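Ribonuclease J (Methanolobus psychrophilus R15, PDB 5HAB) acts as an exoribonuclease of the metallo-beta-lactamase/beta-CASP family that hydrolyses RNA, and is seen here as an engineered variant in complex with RNA. Local coordinates at residues A43-N47 and E48-I52; D71-S75 and L76-E80; I308-P311 and E312-I316; W417-L420 and R421-P425. The protein carries 1 engineered substitution. All blocks are in the same frame, centred on the assembly; numbering follows the deposited sequence.

Contact 1 of 4, residues A43-N47 and E48-I52; sequences AIRVN and EDIII
Ile44 pairs with Ile51, and Val46 with Asp49, in a beta hairpin of the metallo-beta-lactamase domain. Strands 41-46 and 49-53 run antiparallel and are joined by a tight two-residue turn at Asn47 and Glu48. Both pairs are hydrogen-bonded. Ile44 N bonds to Ile51 O at 2.9 Å, and the N-H points almost straight at the acceptor (175°). Ile51 N returns the bond to Ile44 O. Nearest the turn, Val46 N reaches Asp49 O at 2.8 Å, and Asp49 N bonds to Val46 O at 2.9 Å. The non-hydrogen-bonded pairs are Ala43 with Ile52 and Arg45 with Ile50.

One face of the hairpin carries Ala43, Arg45, Ile50 and Ile52. Here the CG2 branch of Ile50 meets Ala43 CB at 4.0 Å, while its CG1 branch lies near Arg45 CG at 4.2 Å. The other face carries Ile44, Val46, Asp49 and Ile51. Ile44 and Ile51 pack there on Ile184 of strand 179-186, which belongs to the second sheet. Strands 24-32 and 96-102 flank the hairpin in its own sheet. The Asp49 carboxylate forms a salt bridge with Arg98.

The Arg45 chain starts anti to its own N (chi1 178°) and bends only at chi3. The bend brings the edge of the guanidinium to the Asn47 carbonyl at the turn. It forms salt bridges with Glu25 and Glu464, which probably fix its rotation. Its NH1 also bonds, close to the guanidinium plane, to Asn47 O at 3.0 Å.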
loop_
_atom_site.group_PDB
_atom_site.type_symbol
_atom_site.label_atom_id
_atom_site.label_comp_id
_atom_site.label_asym_id
_atom_site.label_seq_id
_atom_site.Cartn_x
_atom_site.Cartn_y
_atom_site.Cartn_z
ATOM N N ALA B 43 21.495 -16.488 23.201
ATOM C CA ALA B 43 22.410 -17.192 24.089
ATOM C C ALA B 43 22.605 -18.621 23.605
ATOM O O ALA B 43 21.641 -19.345 23.392
ATOM C CB ALA B 43 21.897 -17.170 25.532
ATOM N N ILE B 44 23.860 -19.007 23.404
ATOM C CA ILE B 44 24.199 -20.355 22.973
ATOM C C ILE B 44 24.766 -21.124 24.159
ATOM O O ILE B 44 25.839 -20.805 24.656
ATOM C CB ILE B 44 25.211 -20.344 21.810
ATOM C CG1 ILE B 44 24.725 -19.459 20.657
ATOM C CG2 ILE B 44 25.498 -21.767 21.335
ATOM C CD1 ILE B 44 23.398 -19.888 20.074
ATOM N N ARG B 45 24.057 -22.154 24.597
ATOM C CA ARG B 45 24.495 -22.968 25.718
ATOM C C ARG B 45 25.147 -24.241 25.196
ATOM O O ARG B 45 24.562 -24.958 24.398
ATOM C CB ARG B 45 23.310 -23.314 26.632
ATOM C CG ARG B 45 23.662 -24.199 27.821
ATOM C CD ARG B 45 22.459 -24.424 28.735
ATOM N NE ARG B 45 21.338 -25.036 28.025
ATOM C CZ ARG B 45 21.285 -26.313 27.656
ATOM N NH1 ARG B 45 22.291 -27.132 27.934
ATOM N NH2 ARG B 45 20.224 -26.775 27.008
ATOM N N VAL B 46 26.381 -24.494 25.605
ATOM C CA VAL B 46 27.012 -25.781 25.360
ATOM C C VAL B 46 27.184 -26.479 26.707
ATOM O O VAL B 46 28.025 -26.085 27.528
ATOM C CB VAL B 46 28.340 -25.632 24.621
ATOM C CG1 VAL B 46 28.806 -26.988 24.104
ATOM C CG2 VAL B 46 28.197 -24.638 23.476
ATOM N N ASN B 47 26.345 -27.484 26.936
ATOM C CA ASN B 47 26.275 -28.193 28.209
ATOM C C ASN B 47 25.930 -27.228 29.347
ATOM O O ASN B 47 24.753 -26.970 29.600
ATOM C CB ASN B 47 27.588 -28.934 28.464
ATOM C CG ASN B 47 27.846 -30.006 27.420
ATOM O OD1 ASN B 47 26.916 -30.656 26.942
ATOM N ND2 ASN B 47 29.103 -30.173 27.035
ATOM N N GLU B 48 26.932 -26.696 30.038
ATOM C CA GLU B 48 26.655 -25.760 31.130
ATOM C C GLU B 48 27.443 -24.459 30.992
ATOM O O GLU B 48 27.461 -23.641 31.911
ATOM C CB GLU B 48 26.947 -26.400 32.489
ATOM C CG GLU B 48 26.153 -27.669 32.761
ATOM C CD GLU B 48 26.187 -28.083 34.223
ATOM O OE1 GLU B 48 25.191 -28.671 34.697
ATOM O OE2 GLU B 48 27.212 -27.832 34.894
ATOM N N ASP B 49 28.075 -24.261 29.840
ATOM C CA ASP B 49 28.744 -22.996 29.554
ATOM C C ASP B 49 27.938 -22.199 28.533
ATOM O O ASP B 49 27.390 -22.772 27.602
ATOM C CB ASP B 49 30.163 -23.245 29.050
ATOM C CG ASP B 49 31.084 -23.754 30.143
ATOM O OD1 ASP B 49 30.997 -23.243 31.280
ATOM O OD2 ASP B 49 31.877 -24.680 29.866
ATOM N N ILE B 50 27.836 -20.885 28.719
ATOM C CA ILE B 50 26.991 -20.063 27.854
ATOM C C ILE B 50 27.787 -18.973 27.138
ATOM O O ILE B 50 28.559 -18.249 27.758
ATOM C CB ILE B 50 25.836 -19.437 28.658
ATOM C CG1 ILE B 50 25.003 -20.528 29.332
ATOM C CG2 ILE B 50 24.960 -18.571 27.757
ATOM C CD1 ILE B 50 23.900 -19.989 30.213
ATOM N N ILE B 51 27.589 -18.868 25.827
ATOM C CA ILE B 51 28.102 -17.756 25.032
ATOM C C ILE B 51 26.941 -16.838 24.656
ATOM O O ILE B 51 26.058 -17.242 23.919
ATOM C CB ILE B 51 28.826 -18.261 23.773
ATOM C CG1 ILE B 51 29.849 -19.334 24.142
ATOM C CG2 ILE B 51 29.478 -17.105 23.017
ATOM C CD1 ILE B 51 31.049 -18.798 24.883
ATOM N N ILE B 52 26.929 -15.613 25.167
ATOM C CA ILE B 52 25.944 -14.628 24.742
ATOM C C ILE B 52 26.408 -14.016 23.426
ATOM O O ILE B 52 27.591 -13.734 23.247
ATOM C CB ILE B 52 25.714 -13.545 25.824
ATOM C CG1 ILE B 52 25.064 -14.151 27.069
ATOM C CG2 ILE B 52 24.834 -12.426 25.298
ATOM C CD1 ILE B 52 24.877 -13.155 28.211
#

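Contact 2 of 4, residues D71-S75 and L76-E80; sequences DRMHS and LELIE
Two different first torsions bring Met73 and Glu77 together. Met73 sets CG beside its backbone N (chi1 -64°), then bends at chi3. Glu77 sends CG the opposite way from its N (chi1 172°) and continues as an extended chain back toward the methionine. The two side chains cross at about a right angle. Glu77 OE2 lies 3.2 Å from Met73 CG, and Glu77 OE1 lies 3.3 Å from Met73 SD. The carboxylate thus rests against the middle of the thioether chain. The bend at chi3 takes the methyl group onward to Leu78, where Met73 CE meets Leu78 CD2 at 3.7 Å. That apolar contact joins the residue before the cap to the first turn of the helix.

His74 is the N-cap residue. Its carbonyl oxygen receives two weak bonds, from Leu78 N at 3.4 Å and from Glu77 N at 3.3 Å. Ser75 O takes a sounder one from Ile79 N at 2.9 Å, with the donor in the carbonyl plane. Ile79 CG1 also comes within 3.1 Å of Ser75 O. Glu77 stands in the first turn, where a carboxylate would probably be favoured by the helix dipole.

The contact marks the start of helix 75-81 in a region whose nearest atom is about 4 Å from the bound RNA. Ser75 OG is gripped by Lys115 O and Arg119 NH1. Leu78 packs on Lys115 and Ile84, and Ser75 on Leu116, so the helix start leans on helix 113-116 and on the loop that follows helix 75-81.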
loop_
_atom_site.group_PDB
_atom_site.type_symbol
_atom_site.label_atom_id
_atom_site.label_comp_id
_atom_site.label_asym_id
_atom_site.label_seq_id
_atom_site.Cartn_x
_atom_site.Cartn_y
_atom_site.Cartn_z
ATOM N N ASP B 71 19.604 7.362 29.506
ATOM C CA ASP B 71 20.888 7.218 30.187
ATOM C C ASP B 71 20.749 7.333 31.703
ATOM O O ASP B 71 21.652 6.952 32.447
ATOM C CB ASP B 71 21.893 8.247 29.660
ATOM C CG ASP B 71 22.059 8.180 28.151
ATOM O OD1 ASP B 71 22.153 7.058 27.610
ATOM O OD2 ASP B 71 22.099 9.249 27.505
ATOM N N ARG B 72 19.613 7.855 32.156
ATOM C CA ARG B 72 19.311 7.912 33.582
ATOM C C ARG B 72 18.549 6.658 33.986
ATOM O O ARG B 72 18.683 6.175 35.112
ATOM C CB ARG B 72 18.508 9.165 33.939
ATOM C CG ARG B 72 19.246 10.185 34.798
ATOM C CD ARG B 72 18.344 11.373 35.123
ATOM N NE ARG B 72 17.208 10.995 35.964
ATOM C CZ ARG B 72 16.128 11.747 36.151
ATOM N NH1 ARG B 72 16.020 12.923 35.547
ATOM N NH2 ARG B 72 15.148 11.320 36.936
ATOM N N MET B 73 17.740 6.141 33.064
ATOM C CA MET B 73 16.984 4.925 33.330
ATOM C C MET B 73 17.951 3.758 33.385
ATOM O O MET B 73 18.852 3.656 32.553
ATOM C CB MET B 73 15.929 4.664 32.251
ATOM C CG MET B 73 14.827 5.701 32.153
ATOM S SD MET B 73 13.739 5.410 30.738
ATOM C CE MET B 73 14.876 5.536 29.366
ATOM N N HIS B 74 17.778 2.875 34.361
ATOM C CA HIS B 74 18.601 1.679 34.393
ATOM C C HIS B 74 17.870 0.501 33.755
ATOM O O HIS B 74 16.747 0.639 33.262
ATOM C CB HIS B 74 19.061 1.337 35.810
ATOM C CG HIS B 74 20.390 0.641 35.839
ATOM N ND1 HIS B 74 20.520 -0.718 36.032
ATOM C CD2 HIS B 74 21.643 1.114 35.638
ATOM C CE1 HIS B 74 21.800 -1.046 35.978
ATOM N NE2 HIS B 74 22.502 0.047 35.739
ATOM N N SER B 75 18.542 -0.644 33.758
ATOM C CA SER B 75 18.162 -1.813 32.978
ATOM C C SER B 75 16.699 -2.243 33.063
ATOM O O SER B 75 16.092 -2.516 32.037
ATOM C CB SER B 75 19.038 -2.993 33.398
ATOM O OG SER B 75 20.408 -2.652 33.310
ATOM N N LEU B 76 16.122 -2.284 34.258
ATOM C CA LEU B 76 14.800 -2.895 34.401
ATOM C C LEU B 76 13.695 -2.048 33.787
ATOM O O LEU B 76 12.726 -2.585 33.249
ATOM C CB LEU B 76 14.484 -3.181 35.871
ATOM C CG LEU B 76 14.773 -4.612 36.346
ATOM C CD1 LEU B 76 16.144 -5.113 35.889
ATOM C CD2 LEU B 76 14.639 -4.722 37.861
ATOM N N GLU B 77 13.852 -0.732 33.837
ATOM C CA GLU B 77 12.846 0.159 33.283
ATOM C C GLU B 77 12.906 0.070 31.762
ATOM O O GLU B 77 11.878 0.043 31.079
ATOM C CB GLU B 77 13.078 1.592 33.764
ATOM C CG GLU B 77 12.204 2.640 33.106
ATOM C CD GLU B 77 12.432 4.024 33.686
ATOM O OE1 GLU B 77 11.737 4.973 33.263
ATOM O OE2 GLU B 77 13.314 4.166 34.563
ATOM N N LEU B 78 14.125 -0.020 31.245
ATOM C CA LEU B 78 14.341 -0.209 29.824
ATOM C C LEU B 78 13.773 -1.550 29.370
ATOM O O LEU B 78 13.240 -1.655 28.276
ATOM C CB LEU B 78 15.827 -0.122 29.494
ATOM C CG LEU B 78 16.459 1.269 29.511
ATOM C CD1 LEU B 78 17.966 1.148 29.420
ATOM C CD2 LEU B 78 15.925 2.113 28.366
ATOM N N ILE B 79 13.867 -2.569 30.217
ATOM C CA ILE B 79 13.316 -3.875 29.881
ATOM C C ILE B 79 11.794 -3.800 29.842
ATOM O O ILE B 79 11.165 -4.359 28.941
ATOM C CB ILE B 79 13.789 -4.957 30.861
ATOM C CG1 ILE B 79 15.278 -5.231 30.670
ATOM C CG2 ILE B 79 13.012 -6.239 30.649
ATOM C CD1 ILE B 79 15.830 -6.256 31.629
ATOM N N GLU B 80 11.205 -3.101 30.810
ATOM C CA GLU B 80 9.753 -2.911 30.837
ATOM C C GLU B 80 9.271 -2.149 29.601
ATOM O O GLU B 80 8.177 -2.404 29.103
ATOM C CB GLU B 80 9.315 -2.182 32.111
ATOM C CG GLU B 80 9.545 -2.972 33.398
ATOM C CD GLU B 80 9.210 -2.173 34.651
ATOM O OE1 GLU B 80 8.478 -1.167 34.542
ATOM O OE2 GLU B 80 9.679 -2.552 35.747
#

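Contact 3 of 4, residues I308-P311 and E312-I316; sequences IDLP and ENVEI
Pro311 O accepts the N-H of Val314 at 3.2 Å between Pro311 O and Val314 N. The N-H points well at the oxygen (160°), but the nitrogen sits above the carbonyl plane rather than on a lone pair. This bond closes a type I beta turn over Glu312 and Asn313. The same oxygen also has a carbon neighbour, since Val314 CG1 lies 3.1 Å from Pro311 O. Val314 holds CG1 between its backbone N and carbonyl carbon (chi1 73°), which aims this branch back at the first half of the turn.

Apolar contacts extend the closure. Val314 CG1 also meets Leu310 CB at 3.9 Å. The Pro311 ring lies against the valine too, with Pro311 CG 4.3 Å from Val314 CB. Farther along, the branch ends Leu310 CD1 and Ile316 CD1 approach to 4.3 Å. Leu310 rests in turn on Tyr303, and Pro311 on Gln282.

The turn leads from helix 293-304 into strand 315-317, which lies at the edge of a parallel sheet beside strand 287-291. It thus completes a beta-alpha-beta crossover of the beta-CASP domain.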
loop_
_atom_site.group_PDB
_atom_site.type_symbol
_atom_site.label_atom_id
_atom_site.label_comp_id
_atom_site.label_asym_id
_atom_site.label_seq_id
_atom_site.Cartn_x
_atom_site.Cartn_y
_atom_site.Cartn_z
ATOM N N ILE B 308 39.832 3.480 7.221
ATOM C CA ILE B 308 39.651 4.414 6.113
ATOM C C ILE B 308 40.771 5.435 6.054
ATOM O O ILE B 308 41.314 5.843 7.083
ATOM C CB ILE B 308 38.312 5.148 6.189
ATOM C CG1 ILE B 308 38.053 5.636 7.615
ATOM C CG2 ILE B 308 37.202 4.272 5.647
ATOM C CD1 ILE B 308 37.245 6.901 7.676
ATOM N N ASP B 309 41.101 5.853 4.837
ATOM C CA ASP B 309 42.058 6.928 4.636
ATOM C C ASP B 309 41.296 8.226 4.383
ATOM O O ASP B 309 40.301 8.238 3.660
ATOM C CB ASP B 309 42.987 6.609 3.462
ATOM C CG ASP B 309 44.241 7.460 3.462
ATOM O OD1 ASP B 309 44.598 8.000 4.531
ATOM O OD2 ASP B 309 44.869 7.590 2.390
ATOM N N LEU B 310 41.760 9.314 4.989
ATOM C CA LEU B 310 41.128 10.614 4.805
ATOM C C LEU B 310 42.097 11.622 4.193
ATOM O O LEU B 310 43.261 11.687 4.585
ATOM C CB LEU B 310 40.594 11.145 6.136
ATOM C CG LEU B 310 39.445 10.364 6.776
ATOM C CD1 LEU B 310 39.052 10.997 8.102
ATOM C CD2 LEU B 310 38.249 10.281 5.836
ATOM N N PRO B 311 41.614 12.414 3.224
ATOM C CA PRO B 311 42.421 13.473 2.607
ATOM C C PRO B 311 42.816 14.553 3.608
ATOM O O PRO B 311 42.163 14.700 4.641
ATOM C CB PRO B 311 41.493 14.044 1.529
ATOM C CG PRO B 311 40.117 13.673 1.972
ATOM C CD PRO B 311 40.257 12.351 2.657
ATOM N N GLU B 312 43.870 15.299 3.296
ATOM C CA GLU B 312 44.407 16.309 4.205
ATOM C C GLU B 312 43.406 17.417 4.541
ATOM O O GLU B 312 43.395 17.923 5.662
ATOM C CB GLU B 312 45.684 16.913 3.620
ATOM C CG GLU B 312 46.863 15.946 3.543
ATOM C CD GLU B 312 46.764 14.961 2.388
ATOM O OE1 GLU B 312 45.815 15.071 1.581
ATOM O OE2 GLU B 312 47.649 14.084 2.282
ATOM N N ASN B 313 42.575 17.801 3.574
ATOM C CA ASN B 313 41.676 18.936 3.776
ATOM C C ASN B 313 40.397 18.573 4.533
ATOM O O ASN B 313 39.556 19.442 4.777
ATOM C CB ASN B 313 41.315 19.584 2.433
ATOM C CG ASN B 313 40.705 18.604 1.447
ATOM O OD1 ASN B 313 40.295 17.505 1.813
ATOM N ND2 ASN B 313 40.638 19.009 0.183
ATOM N N VAL B 314 40.252 17.301 4.900
ATOM C CA VAL B 314 39.066 16.846 5.627
ATOM C C VAL B 314 38.931 17.601 6.948
ATOM O O VAL B 314 39.919 17.865 7.631
ATOM C CB VAL B 314 39.085 15.313 5.860
ATOM C CG1 VAL B 314 40.098 14.929 6.923
ATOM C CG2 VAL B 314 37.700 14.820 6.243
ATOM N N GLU B 315 37.705 17.986 7.280
ATOM C CA GLU B 315 37.449 18.694 8.527
ATOM C C GLU B 315 36.392 17.958 9.340
ATOM O O GLU B 315 35.380 17.513 8.800
ATOM C CB GLU B 315 37.013 20.138 8.257
ATOM C CG GLU B 315 37.981 20.933 7.383
ATOM C CD GLU B 315 37.570 22.390 7.212
ATOM O OE1 GLU B 315 37.972 23.009 6.203
ATOM O OE2 GLU B 315 36.851 22.917 8.088
ATOM N N ILE B 316 36.635 17.824 10.639
ATOM C CA ILE B 316 35.721 17.108 11.517
ATOM C C ILE B 316 35.395 17.988 12.715
ATOM O O ILE B 316 36.290 18.548 13.345
ATOM C CB ILE B 316 36.316 15.754 11.954
ATOM C CG1 ILE B 316 36.756 14.954 10.727
ATOM C CG2 ILE B 316 35.305 14.960 12.766
ATOM C CD1 ILE B 316 37.217 13.553 11.036
#

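Contact 4 of 4, residues W417-L420 and R421-P425; sequences WELL and RMLKP
The backbone carbonyls of Trp417 to Leu420 accept bonds from the last turn of helix 413-423 and from Lys424, the residue after it. Arg421 N reaches Trp417 O at 3.0 Å, and Met422 N reaches Glu418 O at 2.9 Å. Leu423 N meets Leu419 O at 2.9 Å with a nearly straight N-H (177°). A weaker bond joins Lys424 N to Leu420 O at 3.1 Å. Lys424 then leaves the helix with a positive phi, and Pro425 follows.

The apolar contacts fall one turn or slightly more apart. Leu419 CD1 touches Leu423 CD1 at 3.6 Å, branch end against branch end. Leu420 and Pro425 meet at about a right angle, with Leu420 CD1 on Pro425 CG at 3.8 Å. The proline ring thus packs against the end of the leucine just past the helix. Met422 bends at chi3, and its CE swings back along the helix to 3.8 Å from Leu419 CA.

Trp417, Glu418 and Arg421 form a third group. Arg421 CD comes obliquely to the indole, 3.7 Å from Trp417 NE1, and the ring and guanidinium planes are 40° apart. Arg421 keeps CG beside its own N (chi1 -73°), which lays the chain along the preceding turn. Glu418 CG lies at the edge of the guanidinium. A second subunit approaches these residues: its Arg400 makes a cation-pi contact with Trp417, and its Glu257 accepts a weak bond from Trp417 NE1.

Within the chain, Leu420 packs on Tyr441 and Met444 of helix 435-447. Leu423 sits on Leu225 of strand 222-228 and Leu217 of helix 211-220.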
loop_
_atom_site.group_PDB
_atom_site.type_symbol
_atom_site.label_atom_id
_atom_site.label_comp_id
_atom_site.label_asym_id
_atom_site.label_seq_id
_atom_site.Cartn_x
_atom_site.Cartn_y
_atom_site.Cartn_z
ATOM N N TRP B 417 19.206 -18.600 0.582
ATOM C CA TRP B 417 19.171 -19.872 -0.132
ATOM C C TRP B 417 20.580 -20.457 -0.264
ATOM O O TRP B 417 20.841 -21.609 0.111
ATOM C CB TRP B 417 18.532 -19.669 -1.508
ATOM C CG TRP B 417 18.446 -20.890 -2.354
ATOM C CD1 TRP B 417 19.292 -21.255 -3.357
ATOM C CD2 TRP B 417 17.428 -21.895 -2.300
ATOM N NE1 TRP B 417 18.876 -22.436 -3.921
ATOM C CE2 TRP B 417 17.735 -22.851 -3.290
ATOM C CE3 TRP B 417 16.296 -22.086 -1.504
ATOM C CZ2 TRP B 417 16.948 -23.978 -3.507
ATOM C CZ3 TRP B 417 15.515 -23.207 -1.722
ATOM C CH2 TRP B 417 15.845 -24.138 -2.714
ATOM N N GLU B 418 21.497 -19.642 -0.773
ATOM C CA GLU B 418 22.867 -20.090 -0.977
ATOM C C GLU B 418 23.605 -20.320 0.347
ATOM O O GLU B 418 24.404 -21.252 0.461
ATOM C CB GLU B 418 23.619 -19.088 -1.854
ATOM C CG GLU B 418 23.028 -18.993 -3.261
ATOM C CD GLU B 418 23.992 -18.412 -4.275
ATOM O OE1 GLU B 418 23.640 -18.389 -5.475
ATOM O OE2 GLU B 418 25.100 -17.988 -3.879
ATOM N N LEU B 419 23.335 -19.485 1.346
ATOM C CA LEU B 419 23.913 -19.697 2.675
ATOM C C LEU B 419 23.495 -21.066 3.209
ATOM O O LEU B 419 24.307 -21.825 3.744
ATOM C CB LEU B 419 23.482 -18.597 3.647
ATOM C CG LEU B 419 23.951 -18.770 5.097
ATOM C CD1 LEU B 419 25.465 -18.737 5.181
ATOM C CD2 LEU B 419 23.351 -17.709 6.000
ATOM N N LEU B 420 22.212 -21.367 3.046
ATOM C CA LEU B 420 21.647 -22.628 3.488
ATOM C C LEU B 420 22.302 -23.788 2.743
ATOM O O LEU B 420 22.555 -24.843 3.323
ATOM C CB LEU B 420 20.133 -22.625 3.269
ATOM C CG LEU B 420 19.249 -23.175 4.383
ATOM C CD1 LEU B 420 19.734 -22.666 5.726
ATOM C CD2 LEU B 420 17.816 -22.739 4.151
ATOM N N ARG B 421 22.606 -23.585 1.463
ATOM C CA ARG B 421 23.223 -24.656 0.681
ATOM C C ARG B 421 24.698 -24.846 1.027
ATOM O O ARG B 421 25.238 -25.942 0.879
ATOM C CB ARG B 421 23.087 -24.379 -0.818
ATOM C CG ARG B 421 21.685 -24.570 -1.378
ATOM C CD ARG B 421 21.691 -24.656 -2.908
ATOM N NE ARG B 421 22.940 -25.194 -3.447
ATOM C CZ ARG B 421 23.892 -24.453 -4.009
ATOM N NH1 ARG B 421 23.736 -23.138 -4.105
ATOM N NH2 ARG B 421 24.996 -25.024 -4.470
ATOM N N MET B 422 25.338 -23.796 1.525
ATOM C CA MET B 422 26.747 -23.885 1.884
ATOM C C MET B 422 26.958 -24.477 3.280
ATOM O O MET B 422 27.752 -25.401 3.455
ATOM C CB MET B 422 27.399 -22.504 1.790
ATOM C CG MET B 422 27.623 -22.036 0.359
ATOM S SD MET B 422 28.525 -20.478 0.248
ATOM C CE MET B 422 27.306 -19.334 0.894
ATOM N N LEU B 423 26.243 -23.953 4.268
ATOM C CA LEU B 423 26.442 -24.393 5.645
ATOM C C LEU B 423 25.792 -25.743 5.920
ATOM O O LEU B 423 26.181 -26.438 6.859
ATOM C CB LEU B 423 25.901 -23.347 6.621
ATOM C CG LEU B 423 26.778 -22.109 6.805
ATOM C CD1 LEU B 423 26.136 -21.133 7.783
ATOM C CD2 LEU B 423 28.164 -22.524 7.281
ATOM N N LYS B 424 24.818 -26.105 5.089
ATOM C CA LYS B 424 24.017 -27.318 5.276
ATOM C C LYS B 424 23.685 -27.602 6.746
ATOM O O LYS B 424 23.960 -28.688 7.251
ATOM C CB LYS B 424 24.735 -28.520 4.656
ATOM C CG LYS B 424 25.047 -28.345 3.175
ATOM C CD LYS B 424 25.808 -29.539 2.615
ATOM C CE LYS B 424 26.730 -29.125 1.475
ATOM N NZ LYS B 424 27.585 -30.255 1.012
ATOM N N PRO B 425 23.097 -26.617 7.443
ATOM C CA PRO B 425 22.865 -26.834 8.873
ATOM C C PRO B 425 21.838 -27.927 9.155
ATOM O O PRO B 425 20.920 -28.152 8.371
ATOM C CB PRO B 425 22.359 -25.473 9.346
ATOM C CG PRO B 425 21.680 -24.908 8.160
ATOM C CD PRO B 425 22.514 -25.344 6.984
#

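In the fold
From the N terminus the contacts come in series, and none nests in or crosses another. Contact 1 closes the hairpin of strands 41-46 and 49-53 in the first mixed sheet. Contact 2 ends the loop after helix 60-63 and starts helix 75-81, close to the RNA. Contact 3 closes a turn between helix 293-304 and an edge strand of the beta-CASP sheet. It lies on the opposite side of the chain's centre from contact 1, with centres about 43 Å apart. Contact 4 ends helix 413-423 just before strand 427-431, an outermost strand of the second mixed sheet, and also meets a second subunit.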